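Local coordinates for protein 2-dehydropantoate 2-reductase (Enterococcus faecium, PDB 3WFI) that acts as an NAD(H)-dependent D-mandelate dehydrogenase of the ketopantoate reductase family, interconverting D-mandelate and the corresponding 2-oxo acid, at residues Gln82-Lys85 with Met86-Ile90; Ile112-Phe116 with Val117-Asn121; Pro239-Ile242 with Ala243-Ser247; Val218-Ile221 with Val222-Ala226. All coordinates share one frame; numbering follows the deposited sequence.

Contact 1 of 4, residues Gln82-Lys85 with Met86-Ile90; sequences QLEK and MLQDI
The carboxamide of Q88 lies near side chains of the preceding turn at both of its ends, with its plane turned 39° from the carboxylate plane of E84. Q88 NE2 sits 3.7 Å from E84 CG, while Q88 OE1 approaches the lysine chain, 3.9 Å from K85 CD. The second flat group is the carboxylate of D89. Its oxygens lie beside the end of K85, where CE lies 3.5 Å from D89 OD2 and NZ forms a long salt bridge of 3.7 Å to D89 OD1. The bend in K85 at chi2 (53°) lays the chain along the helix toward the aspartate. On the buried side L83 CD1 meets L87 CD1 at 3.9 Å; L83 packs on L76 of strand 71-76, L87 on I112 and I113 of helix 109-113 and on F116. The backbone is held by regular i to i+4 bonds, such as D89 N to K85 O at 2.8 Å. Q82, of the NAD(+) site, opens this stretch. Because Q62 NE2 donates to D89 OD2, the aspartate is shared between a loop and its own helix. The loose lysine pairing probably adds little more than electrostatic attraction, while Q62 provides the firmer hold on the carboxylate.

Contact 2 of 4, residues Ile112-Phe116 with Val117-Asn121; sequences IIEKF and VPMEN
V117 N donates to I113 O (3.1 Å), and F116 N to the same oxygen at 2.8 Å. I113 and V117 lie side by side and point the same way, their CG2 methyls 3.8 Å apart. Valine CG2 reaches its partner from the position between backbone N and carbonyl carbon, with CG1 beside the backbone N (chi1 -52°). The ring of F116 presents its edge, in plane, to the carbonyl oxygens of I112 and I113, so its C-H groups rather than its face meet these two oxygens. Farther along, the fold-back of M119, bent at chi2 and chi3, carries its CE methyl to the extended E114 chain, 3.3 Å from E114 OE2. E114 also makes a CA-H...O contact of 3.2 Å from its CA to V117 O. Strand 122-127 and strand 94-95 flank the valine, placing this turn between a helix and a strand of the Rossmann domain. Two N-H donors satisfy I113 O. The carboxylate of E114, by contrast, meets a methyl here, and K287 is only a long, weak ion-pair partner of E114 OE1, so the acid probably gains little electrostatic hold and its contact with M119 CE is mainly van der Waals.

Contact 3 of 4, residues Pro239-Ile242 with Ala243-Ser247; sequences PEVI and AHCES
Among backbone bonds, H244 N donates to E240 O at 2.8 Å, and the following residues repeat the pattern from C245 N to V241 O and from E246 N to I242 O. Helix 238-246 is thus a plain alpha-helix. S247 OG adds a side-chain hydrogen bond to H244 O of 2.6 Å, tying the serine to the residue three before it. Contacts of the polar side chains come next. E240 and H244 lie side by side and point the same way, carboxylate and imidazole planes 30° apart, yet E240 OE2 meets H244 CB (3.8 Å) rather than a ring nitrogen. The bend of E240 at chi2 (-75°) turns its acid forward along the helix, beside H244, where E240 OE1 is held in a salt bridge by R186. I242 and E246 likewise lie side by side, I242 CG2 lying 3.7 Å from E246 OE2, which takes a hydrogen bond from H215. Apolar contact is looser, with V241 CG1 at 4.4 Å from C245 SG. These two side chains face inward. V241 packs on helix 180-191 and, with I242 and C245, on helix 214-231, while E240 and H244 both reach R186, so that the helix packs against two others of the C-terminal domain.

Contact 4 of 4, residues Val218-Ile221 with Val222-Ala226; sequences VATI and VNEFA
I221 and F225 are brought together by their first torsions: isoleucine CG2 stands anti to the backbone N (chi1 -70° for CG1), and phenylalanine CG lies beside its own backbone N (chi1 -85°). Their side chains therefore run side by side in the same direction, I221 CG2 3.6 Å from F225 CE1, a classic i to i+4 pairing on an alpha-helix of the all-helical C-terminal domain of the 6PGD_C clan. The ring edge also lies close to the backbone, F225 CD1 3.3 Å from I221 O, whose carbonyl accepts F225 N at 3.0 Å. One turn earlier V218 CG1 and V222 CG2 touch more loosely at 4.2 Å, on the face that meets helix 238-246. The isoleucine and phenylalanine instead lean on helix 278-288 and helix 293-308. On their other flank E224 has its carboxylate fixed by the backbone N-H groups of Y294 and C295 at the start of helix 293-308. T220 turns its hydroxyl to K216 O within its own helix. On the more open side N223 doubles a helical bond: N223 N donates to A219 O at 3.0 Å, and N223 ND2 reaches that oxygen too, also at 3.0 Å, from the opposite face of the carbonyl plane and 43° out of it.

The four contacts fall into two pairs, one in each domain. Contacts 1 and 2 lie in the Rossmann domain with centres about 13 Å apart. They are joined by a salt bridge from K115 NZ to E84 OE1 of 3.3 Å and by L87 CB packing 3.6 Å from F116 CE2. Contacts 3 and 4, on successive helices of the C-terminal domain, meet through V241 CG1 and V222 CG1 at 3.7 Å. Between the pairs, contact 1 and contact 3 stand about 34 Å apart, centre to centre. Contact 1 supplies Q82 to the NAD(+) site, which holds no NAD(+) in this chain, whereas F225 of contact 4 lies with its side chain about 11 Å from that of E273, another residue of that site.

Contact 1 of 4, residues Gln82-Lys85 with Met86-Ile90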
loop_
_atom_site.group_PDB
_atom_site.type_symbol
_atom_site.label_atom_id
_atom_site.label_comp_id
_atom_site.label_asym_id
_atom_site.label_seq_id
_atom_site.Cartn_x
_atom_site.Cartn_y
_atom_site.Cartn_z
ATOM N N GLN B 82 13.379 15.119 15.210
ATOM C CA GLN B 82 14.477 15.996 15.612
ATOM C C GLN B 82 15.568 15.283 16.444
ATOM O O GLN B 82 16.578 15.889 16.766
ATOM C CB GLN B 82 13.903 17.178 16.383
ATOM C CG GLN B 82 12.943 18.044 15.573
ATOM C CD GLN B 82 12.120 18.981 16.437
ATOM O OE1 GLN B 82 11.641 18.601 17.513
ATOM N NE2 GLN B 82 11.950 20.220 15.975
ATOM N N LEU B 83 15.382 13.997 16.745
ATOM C CA LEU B 83 16.246 13.273 17.695
ATOM C C LEU B 83 17.679 13.088 17.207
ATOM O O LEU B 83 18.625 13.305 17.959
ATOM C CB LEU B 83 15.658 11.889 18.035
ATOM C CG LEU B 83 16.524 10.988 18.941
ATOM C CD1 LEU B 83 16.746 11.617 20.311
ATOM C CD2 LEU B 83 15.909 9.602 19.085
ATOM N N GLU B 84 17.849 12.655 15.960
ATOM C CA GLU B 84 19.189 12.366 15.473
ATOM C C GLU B 84 20.006 13.644 15.388
ATOM O O GLU B 84 21.177 13.656 15.751
ATOM C CB GLU B 84 19.155 11.629 14.133
ATOM C CG GLU B 84 20.545 11.316 13.604
ATOM C CD GLU B 84 20.563 10.102 12.712
ATOM O OE1 GLU B 84 21.553 9.340 12.761
ATOM O OE2 GLU B 84 19.572 9.905 11.979
ATOM N N LYS B 85 19.378 14.722 14.939
ATOM C CA LYS B 85 20.019 16.030 14.903
ATOM C C LYS B 85 20.417 16.540 16.309
ATOM O O LYS B 85 21.527 17.044 16.491
ATOM C CB LYS B 85 19.093 17.028 14.198
ATOM C CG LYS B 85 19.612 18.449 14.131
ATOM C CD LYS B 85 20.992 18.468 13.533
ATOM C CE LYS B 85 21.464 19.872 13.235
ATOM N NZ LYS B 85 22.656 19.813 12.349
ATOM N N MET B 86 19.514 16.414 17.284
ATOM C CA MET B 86 19.815 16.769 18.672
ATOM C C MET B 86 21.057 16.005 19.149
ATOM O O MET B 86 22.017 16.600 19.649
ATOM C CB MET B 86 18.617 16.477 19.583
ATOM C CG MET B 86 18.876 16.635 21.083
ATOM S SD MET B 86 19.312 18.319 21.577
ATOM C CE MET B 86 17.679 19.049 21.695
ATOM N N LEU B 87 21.057 14.696 18.964
ATOM C CA LEU B 87 22.197 13.869 19.376
ATOM C C LEU B 87 23.482 14.285 18.685
ATOM O O LEU B 87 24.516 14.397 19.341
ATOM C CB LEU B 87 21.917 12.385 19.125
ATOM C CG LEU B 87 20.851 11.811 20.069
ATOM C CD1 LEU B 87 20.415 10.429 19.602
ATOM C CD2 LEU B 87 21.361 11.764 21.494
ATOM N N GLN B 88 23.412 14.525 17.373
ATOM C CA GLN B 88 24.561 15.002 16.611
ATOM C C GLN B 88 25.088 16.294 17.217
ATOM O O GLN B 88 26.282 16.442 17.418
ATOM C CB GLN B 88 24.198 15.241 15.127
ATOM C CG GLN B 88 24.143 13.969 14.282
ATOM C CD GLN B 88 23.533 14.184 12.891
ATOM O OE1 GLN B 88 23.107 15.287 12.540
ATOM N NE2 GLN B 88 23.469 13.112 12.106
ATOM N N ASP B 89 24.183 17.222 17.502
ATOM C CA ASP B 89 24.557 18.503 18.097
ATOM C C ASP B 89 25.147 18.410 19.507
ATOM O O ASP B 89 25.985 19.226 19.862
ATOM C CB ASP B 89 23.355 19.446 18.137
ATOM C CG ASP B 89 23.026 20.031 16.776
ATOM O OD1 ASP B 89 23.890 19.987 15.882
ATOM O OD2 ASP B 89 21.900 20.533 16.608
ATOM N N ILE B 90 24.700 17.462 20.320
ATOM C CA ILE B 90 25.136 17.413 21.722
ATOM C C ILE B 90 26.185 16.344 22.013
ATOM O O ILE B 90 26.538 16.142 23.183
ATOM C CB ILE B 90 23.943 17.245 22.694
ATOM C CG1 ILE B 90 23.342 15.835 22.623
ATOM C CG2 ILE B 90 22.888 18.308 22.422
ATOM C CD1 ILE B 90 22.230 15.586 23.623
#

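Contact 2 of 4, residues Ile112-Phe116 with Val117-Asn121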
loop_
_atom_site.group_PDB
_atom_site.type_symbol
_atom_site.label_atom_id
_atom_site.label_comp_id
_atom_site.label_asym_id
_atom_site.label_seq_id
_atom_site.Cartn_x
_atom_site.Cartn_y
_atom_site.Cartn_z
ATOM N N ILE B 112 18.788 4.953 16.674
ATOM C CA ILE B 112 19.449 6.259 16.511
ATOM C C ILE B 112 20.387 6.509 17.698
ATOM O O ILE B 112 21.566 6.797 17.514
ATOM C CB ILE B 112 18.409 7.392 16.404
ATOM C CG1 ILE B 112 17.567 7.227 15.131
ATOM C CG2 ILE B 112 19.086 8.745 16.391
ATOM C CD1 ILE B 112 16.240 7.963 15.155
ATOM N N ILE B 113 19.870 6.341 18.915
ATOM C CA ILE B 113 20.647 6.599 20.134
ATOM C C ILE B 113 21.910 5.716 20.190
ATOM O O ILE B 113 22.997 6.186 20.564
ATOM C CB ILE B 113 19.787 6.399 21.403
ATOM C CG1 ILE B 113 18.594 7.375 21.403
ATOM C CG2 ILE B 113 20.625 6.616 22.658
ATOM C CD1 ILE B 113 17.494 7.020 22.366
ATOM N N GLU B 114 21.773 4.454 19.779
ATOM C CA GLU B 114 22.905 3.507 19.745
ATOM C C GLU B 114 24.119 3.986 18.944
ATOM O O GLU B 114 25.246 3.549 19.189
ATOM C CB GLU B 114 22.459 2.144 19.200
ATOM C CG GLU B 114 23.497 1.047 19.389
ATOM C CD GLU B 114 23.038 -0.294 18.854
ATOM O OE1 GLU B 114 22.387 -0.316 17.792
ATOM O OE2 GLU B 114 23.335 -1.320 19.504
ATOM N N LYS B 115 23.900 4.872 17.983
ATOM C CA LYS B 115 25.010 5.451 17.220
ATOM C C LYS B 115 25.935 6.284 18.106
ATOM O O LYS B 115 27.093 6.526 17.737
ATOM C CB LYS B 115 24.479 6.298 16.053
ATOM C CG LYS B 115 23.802 5.466 14.969
ATOM C CD LYS B 115 22.921 6.267 14.011
ATOM C CE LYS B 115 22.153 5.364 13.044
ATOM N NZ LYS B 115 21.188 6.129 12.197
ATOM N N PHE B 116 25.431 6.697 19.275
ATOM C CA PHE B 116 26.123 7.652 20.162
ATOM C C PHE B 116 26.518 7.081 21.514
ATOM O O PHE B 116 27.493 7.530 22.105
ATOM C CB PHE B 116 25.233 8.887 20.373
ATOM C CG PHE B 116 24.888 9.594 19.096
ATOM C CD1 PHE B 116 25.661 10.643 18.639
ATOM C CD2 PHE B 116 23.798 9.193 18.341
ATOM C CE1 PHE B 116 25.342 11.300 17.452
ATOM C CE2 PHE B 116 23.471 9.842 17.155
ATOM C CZ PHE B 116 24.253 10.893 16.708
ATOM N N VAL B 117 25.734 6.130 22.023
ATOM C CA VAL B 117 26.068 5.420 23.249
ATOM C C VAL B 117 25.733 3.942 23.073
ATOM O O VAL B 117 24.789 3.606 22.355
ATOM C CB VAL B 117 25.345 5.997 24.502
ATOM C CG1 VAL B 117 25.545 7.509 24.613
ATOM C CG2 VAL B 117 23.868 5.663 24.490
ATOM N N PRO B 118 26.504 3.050 23.722
ATOM C CA PRO B 118 26.164 1.625 23.630
ATOM C C PRO B 118 24.801 1.299 24.252
ATOM O O PRO B 118 24.340 2.002 25.146
ATOM C CB PRO B 118 27.279 0.941 24.416
ATOM C CG PRO B 118 27.819 1.992 25.319
ATOM C CD PRO B 118 27.687 3.278 24.563
ATOM N N MET B 119 24.194 0.228 23.762
ATOM C CA MET B 119 22.895 -0.236 24.202
ATOM C C MET B 119 22.811 -0.413 25.719
ATOM O O MET B 119 21.781 -0.107 26.322
ATOM C CB MET B 119 22.574 -1.568 23.496
ATOM C CG MET B 119 21.114 -1.980 23.533
ATOM S SD MET B 119 20.002 -0.745 22.840
ATOM C CE MET B 119 20.515 -0.630 21.124
ATOM N N GLU B 120 23.901 -0.880 26.330
ATOM C CA GLU B 120 23.962 -1.106 27.779
ATOM C C GLU B 120 23.704 0.172 28.592
ATOM O O GLU B 120 23.317 0.105 29.760
ATOM C CB GLU B 120 25.281 -1.799 28.198
ATOM C CG GLU B 120 26.437 -0.873 28.567
ATOM C CD GLU B 120 27.737 -1.587 28.950
ATOM O OE1 GLU B 120 28.403 -2.150 28.056
ATOM O OE2 GLU B 120 28.123 -1.549 30.138
ATOM N N ASN B 121 23.903 1.327 27.967
ATOM C CA ASN B 121 23.701 2.611 28.642
ATOM C C ASN B 121 22.402 3.324 28.248
ATOM O O ASN B 121 22.222 4.506 28.578
ATOM C CB ASN B 121 24.885 3.540 28.356
ATOM C CG ASN B 121 26.164 3.135 29.088
ATOM O OD1 ASN B 121 27.268 3.543 28.704
ATOM N ND2 ASN B 121 26.026 2.378 30.165
#

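Contact 3 of 4, residues Pro239-Ile242 with Ala243-Ser247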
loop_
_atom_site.group_PDB
_atom_site.type_symbol
_atom_site.label_atom_id
_atom_site.label_comp_id
_atom_site.label_asym_id
_atom_site.label_seq_id
_atom_site.Cartn_x
_atom_site.Cartn_y
_atom_site.Cartn_z
ATOM N N PRO B 239 -2.386 -12.038 18.945
ATOM C CA PRO B 239 -3.843 -11.871 18.957
ATOM C C PRO B 239 -4.315 -10.698 19.827
ATOM O O PRO B 239 -5.180 -9.917 19.398
ATOM C CB PRO B 239 -4.351 -13.217 19.500
ATOM C CG PRO B 239 -3.277 -14.192 19.185
ATOM C CD PRO B 239 -1.984 -13.425 19.258
ATOM N N GLU B 240 -3.746 -10.555 21.024
ATOM C CA GLU B 240 -4.135 -9.445 21.898
ATOM C C GLU B 240 -3.787 -8.117 21.257
ATOM O O GLU B 240 -4.618 -7.204 21.222
ATOM C CB GLU B 240 -3.487 -9.556 23.274
ATOM C CG GLU B 240 -4.091 -8.629 24.322
ATOM C CD GLU B 240 -3.697 -7.154 24.177
ATOM O OE1 GLU B 240 -2.528 -6.841 23.826
ATOM O OE2 GLU B 240 -4.565 -6.290 24.423
ATOM N N VAL B 241 -2.576 -8.012 20.723
ATOM C CA VAL B 241 -2.158 -6.756 20.107
ATOM C C VAL B 241 -3.055 -6.384 18.928
ATOM O O VAL B 241 -3.456 -5.225 18.794
ATOM C CB VAL B 241 -0.667 -6.763 19.729
ATOM C CG1 VAL B 241 -0.303 -5.528 18.913
ATOM C CG2 VAL B 241 0.177 -6.832 20.992
ATOM N N ILE B 242 -3.398 -7.370 18.098
ATOM C CA ILE B 242 -4.335 -7.166 17.006
ATOM C C ILE B 242 -5.680 -6.653 17.543
ATOM O O ILE B 242 -6.223 -5.664 17.038
ATOM C CB ILE B 242 -4.545 -8.456 16.179
ATOM C CG1 ILE B 242 -3.276 -8.782 15.392
ATOM C CG2 ILE B 242 -5.711 -8.293 15.213
ATOM C CD1 ILE B 242 -3.194 -10.206 14.868
ATOM N N ALA B 243 -6.214 -7.319 18.561
ATOM C CA ALA B 243 -7.488 -6.883 19.173
ATOM C C ALA B 243 -7.377 -5.451 19.702
ATOM O O ALA B 243 -8.300 -4.642 19.553
ATOM C CB ALA B 243 -7.905 -7.831 20.289
ATOM N N HIS B 244 -6.225 -5.128 20.276
ATOM C CA HIS B 244 -5.986 -3.775 20.799
ATOM C C HIS B 244 -5.986 -2.714 19.688
ATOM O O HIS B 244 -6.574 -1.637 19.838
ATOM C CB HIS B 244 -4.671 -3.740 21.577
ATOM C CG HIS B 244 -4.342 -2.395 22.146
ATOM N ND1 HIS B 244 -5.176 -1.739 23.022
ATOM C CD2 HIS B 244 -3.266 -1.589 21.977
ATOM C CE1 HIS B 244 -4.636 -0.579 23.363
ATOM N NE2 HIS B 244 -3.484 -0.458 22.731
ATOM N N CYS B 245 -5.317 -3.010 18.574
ATOM C CA CYS B 245 -5.396 -2.157 17.390
ATOM C C CYS B 245 -6.852 -1.974 16.937
ATOM O O CYS B 245 -7.283 -0.849 16.646
ATOM C CB CYS B 245 -4.577 -2.764 16.244
ATOM S SG CYS B 245 -2.797 -2.752 16.525
ATOM N N GLU B 246 -7.590 -3.084 16.878
ATOM C CA GLU B 246 -8.955 -3.081 16.363
ATOM C C GLU B 246 -9.985 -2.441 17.297
ATOM O O GLU B 246 -11.071 -2.054 16.850
ATOM C CB GLU B 246 -9.365 -4.501 15.949
ATOM C CG GLU B 246 -8.532 -4.990 14.764
ATOM C CD GLU B 246 -8.930 -6.354 14.260
ATOM O OE1 GLU B 246 -9.698 -7.060 14.930
ATOM O OE2 GLU B 246 -8.440 -6.739 13.187
ATOM N N SER B 247 -9.646 -2.307 18.573
ATOM C CA SER B 247 -10.485 -1.562 19.514
ATOM C C SER B 247 -10.632 -0.081 19.127
ATOM O O SER B 247 -11.604 0.575 19.517
ATOM C CB SER B 247 -9.931 -1.688 20.943
ATOM O OG SER B 247 -8.761 -0.912 21.129
#

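Contact 4 of 4, residues Val218-Ile221 with Val222-Ala226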
loop_
_atom_site.group_PDB
_atom_site.type_symbol
_atom_site.label_atom_id
_atom_site.label_comp_id
_atom_site.label_asym_id
_atom_site.label_seq_id
_atom_site.Cartn_x
_atom_site.Cartn_y
_atom_site.Cartn_z
ATOM N N VAL B 218 -4.271 -5.150 9.214
ATOM C CA VAL B 218 -3.806 -4.957 10.583
ATOM C C VAL B 218 -3.008 -6.189 11.046
ATOM O O VAL B 218 -1.909 -6.048 11.562
ATOM C CB VAL B 218 -4.985 -4.638 11.550
ATOM C CG1 VAL B 218 -4.551 -4.724 13.016
ATOM C CG2 VAL B 218 -5.551 -3.255 11.243
ATOM N N ALA B 219 -3.559 -7.385 10.840
ATOM C CA ALA B 219 -2.918 -8.612 11.297
ATOM C C ALA B 219 -1.563 -8.806 10.663
ATOM O O ALA B 219 -0.603 -9.211 11.340
ATOM C CB ALA B 219 -3.796 -9.820 11.020
ATOM N N THR B 220 -1.475 -8.525 9.361
ATOM C CA THR B 220 -0.221 -8.688 8.642
ATOM C C THR B 220 0.835 -7.728 9.187
ATOM O O THR B 220 1.989 -8.124 9.402
ATOM C CB THR B 220 -0.417 -8.469 7.123
ATOM O OG1 THR B 220 -1.411 -9.375 6.634
ATOM C CG2 THR B 220 0.863 -8.709 6.356
ATOM N N ILE B 221 0.454 -6.473 9.397
ATOM C CA ILE B 221 1.396 -5.474 9.909
ATOM C C ILE B 221 1.868 -5.832 11.319
ATOM O O ILE B 221 3.071 -5.780 11.612
ATOM C CB ILE B 221 0.809 -4.045 9.865
ATOM C CG1 ILE B 221 0.686 -3.582 8.425
ATOM C CG2 ILE B 221 1.689 -3.065 10.646
ATOM C CD1 ILE B 221 -0.315 -2.451 8.226
ATOM N N VAL B 222 0.938 -6.223 12.187
ATOM C CA VAL B 222 1.295 -6.555 13.566
ATOM C C VAL B 222 2.269 -7.741 13.598
ATOM O O VAL B 222 3.200 -7.771 14.400
ATOM C CB VAL B 222 0.048 -6.841 14.426
ATOM C CG1 VAL B 222 0.435 -7.424 15.770
ATOM C CG2 VAL B 222 -0.758 -5.572 14.626
ATOM N N ASN B 223 2.081 -8.699 12.692
ATOM C CA ASN B 223 3.009 -9.827 12.617
ATOM C C ASN B 223 4.407 -9.425 12.224
ATOM O O ASN B 223 5.376 -9.994 12.710
ATOM C CB ASN B 223 2.470 -10.927 11.709
ATOM C CG ASN B 223 1.650 -11.916 12.472
ATOM O OD1 ASN B 223 2.193 -12.752 13.193
ATOM N ND2 ASN B 223 0.347 -11.841 12.325
ATOM N N GLU B 224 4.523 -8.420 11.365
ATOM C CA GLU B 224 5.830 -7.880 11.013
ATOM C C GLU B 224 6.494 -7.221 12.232
ATOM O O GLU B 224 7.655 -7.501 12.536
ATOM C CB GLU B 224 5.725 -6.886 9.839
ATOM C CG GLU B 224 5.272 -7.531 8.540
ATOM C CD GLU B 224 5.256 -6.588 7.350
ATOM O OE1 GLU B 224 5.590 -5.395 7.514
ATOM O OE2 GLU B 224 4.867 -7.045 6.252
ATOM N N PHE B 225 5.762 -6.359 12.925
ATOM C CA PHE B 225 6.240 -5.771 14.192
ATOM C C PHE B 225 6.710 -6.862 15.172
ATOM O O PHE B 225 7.774 -6.751 15.791
ATOM C CB PHE B 225 5.126 -4.939 14.859
ATOM C CG PHE B 225 5.021 -3.515 14.362
ATOM C CD1 PHE B 225 4.553 -3.229 13.087
ATOM C CD2 PHE B 225 5.357 -2.440 15.205
ATOM C CE1 PHE B 225 4.429 -1.915 12.646
ATOM C CE2 PHE B 225 5.239 -1.128 14.770
ATOM C CZ PHE B 225 4.763 -0.867 13.492
ATOM N N ALA B 226 5.905 -7.917 15.300
ATOM C CA ALA B 226 6.178 -9.003 16.253
ATOM C C ALA B 226 7.411 -9.841 15.898
ATOM O O ALA B 226 8.152 -10.259 16.786
ATOM C CB ALA B 226 4.963 -9.889 16.380
#